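Local coordinates for PTS system, IIA component (Streptococcus pneumoniae serotype 4, PDB 5T3U), which probably passes phosphate along a sugar phosphotransferase system, as the cytoplasmic IIA component linked to fucose utilization in the pneumococcus, at residues A[111-115]-A[116-120]. Numbering follows the deposited sequence.
Sequences ISSYD and SKINL
Ser113 meets Ile118 in the loop between helix 104-112 and helix 120-129 of a mannose-type IIA domain. The gamma methyl CG2 of Ile118 lies 3.4 Å from Ser113 OG and 3.7 Å from Ser113 CB, a van der Waals contact beside a hydroxyl already engaged elsewhere. With chi1 at 65°, Ser113 OG sits between its own backbone N and carbonyl carbon, and from there it bonds back to Glu109 O in the last turn of the helix. CB of Ile118 points toward the serine segment and CG2 makes the contact; Ile123 of the next helix touches both side chains. The backbone closes as a type I beta turn from Ser113 to Ser116: Ser116 N donates to Ser113 O over 3.0 Å at 150°, reaching the oxygen from well above the carbonyl plane. Ser116 swings OG anti to its backbone N (chi1 168°), where it donates to Lys117 O at 2.8 Å, while Ser116 O accepts a hydrogen bond from Arg9 NH2, tying the turn to strand 7-16. Asp115 OD1 forms a salt bridge with Arg38 NH1, and Arg38 also makes a cation-pi contact with Tyr114. A backbone bond thus closes this surface turn, both serine hydroxyls pair with main-chain carbonyls, consistent with a locally held conformation, and CG2 packs Ile118 against Ser113 just beyond it.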
loop_
_atom_site.group_PDB
_atom_site.type_symbol
_atom_site.label_atom_id
_atom_site.label_comp_id
_atom_site.label_asym_id
_atom_site.label_seq_id
_atom_site.Cartn_x
_atom_site.Cartn_y
_atom_site.Cartn_z
ATOM N N ILE A 111 0.840 13.529 -3.294
ATOM C CA ILE A 111 0.085 14.165 -4.405
ATOM C C ILE A 111 -0.470 15.542 -3.982
ATOM O O ILE A 111 -0.300 16.542 -4.699
ATOM C CB ILE A 111 -1.014 13.271 -4.998
ATOM C CG1 ILE A 111 -0.414 12.035 -5.662
ATOM C CG2 ILE A 111 -1.836 14.056 -6.073
ATOM C CD1 ILE A 111 -1.469 10.920 -6.019
ATOM N N SER A 112 -1.071 15.605 -2.793
ATOM C CA SER A 112 -1.684 16.850 -2.296
ATOM C C SER A 112 -0.708 18.003 -2.162
ATOM O O SER A 112 -1.115 19.169 -2.221
ATOM C CB SER A 112 -2.364 16.614 -0.939
ATOM O OG SER A 112 -3.302 15.568 -1.080
ATOM N N SER A 113 0.570 17.678 -1.958
ATOM C CA SER A 113 1.592 18.681 -1.674
ATOM C C SER A 113 2.600 18.870 -2.826
ATOM O O SER A 113 3.624 19.558 -2.662
ATOM C CB SER A 113 2.305 18.346 -0.360
ATOM O OG SER A 113 3.039 17.129 -0.470
ATOM N N TYR A 114 2.306 18.308 -4.000
ATOM C CA TYR A 114 3.316 18.334 -5.063
ATOM C C TYR A 114 3.533 19.694 -5.773
ATOM O O TYR A 114 4.422 19.825 -6.629
ATOM C CB TYR A 114 3.186 17.164 -6.036
ATOM C CG TYR A 114 1.961 17.064 -6.943
ATOM C CD1 TYR A 114 1.077 18.131 -7.142
ATOM C CD2 TYR A 114 1.714 15.873 -7.629
ATOM C CE1 TYR A 114 -0.019 18.002 -8.012
ATOM C CE2 TYR A 114 0.646 15.731 -8.463
ATOM C CZ TYR A 114 -0.221 16.794 -8.661
ATOM O OH TYR A 114 -1.288 16.609 -9.511
ATOM N N ASP A 115 2.739 20.697 -5.400
ATOM C CA ASP A 115 2.957 22.051 -5.907
ATOM C C ASP A 115 3.457 22.956 -4.799
ATOM O O ASP A 115 3.537 24.183 -4.954
ATOM C CB ASP A 115 1.677 22.629 -6.527
ATOM C CG ASP A 115 1.240 21.864 -7.744
ATOM O OD1 ASP A 115 2.103 21.549 -8.585
ATOM O OD2 ASP A 115 0.028 21.584 -7.867
ATOM N N SER A 116 3.824 22.336 -3.692
ATOM C CA SER A 116 4.201 23.064 -2.505
ATOM C C SER A 116 5.627 22.694 -2.065
ATOM O O SER A 116 6.178 21.673 -2.483
ATOM C CB SER A 116 3.177 22.786 -1.399
ATOM O OG SER A 116 3.654 23.260 -0.150
ATOM N N LYS A 117 6.222 23.551 -1.238
ATOM C CA LYS A 117 7.407 23.177 -0.455
ATOM C C LYS A 117 7.007 22.079 0.523
ATOM O O LYS A 117 5.916 22.121 1.105
ATOM C CB LYS A 117 7.930 24.383 0.348
ATOM C CG LYS A 117 9.155 25.083 -0.262
ATOM C CD LYS A 117 9.572 26.308 0.564
ATOM C CE LYS A 117 11.028 26.722 0.261
ATOM N NZ LYS A 117 11.555 27.715 1.285
ATOM N N ILE A 118 7.879 21.096 0.719
ATOM C CA ILE A 118 7.575 20.048 1.709
ATOM C C ILE A 118 8.741 19.781 2.660
ATOM O O ILE A 118 9.882 20.100 2.352
ATOM C CB ILE A 118 7.144 18.715 1.041
ATOM C CG1 ILE A 118 8.292 18.138 0.204
ATOM C CG2 ILE A 118 5.896 18.923 0.222
ATOM C CD1 ILE A 118 8.106 16.675 -0.200
ATOM N N ASN A 119 8.424 19.180 3.806
ATOM C CA ASN A 119 9.418 18.522 4.634
ATOM C C ASN A 119 9.219 17.002 4.468
ATOM O O ASN A 119 8.312 16.426 5.055
ATOM C CB ASN A 119 9.232 18.967 6.093
ATOM C CG ASN A 119 10.241 18.355 7.039
ATOM O OD1 ASN A 119 10.809 17.287 6.787
ATOM N ND2 ASN A 119 10.485 19.049 8.140
ATOM N N LEU A 120 10.071 16.374 3.657
ATOM C CA LEU A 120 9.928 14.964 3.311
ATOM C C LEU A 120 10.104 14.038 4.513
ATOM O O LEU A 120 9.436 13.003 4.598
ATOM C CB LEU A 120 10.893 14.563 2.174
ATOM C CG LEU A 120 10.733 13.121 1.622
ATOM C CD1 LEU A 120 9.299 12.829 1.140
ATOM C CD2 LEU A 120 11.746 12.764 0.496
#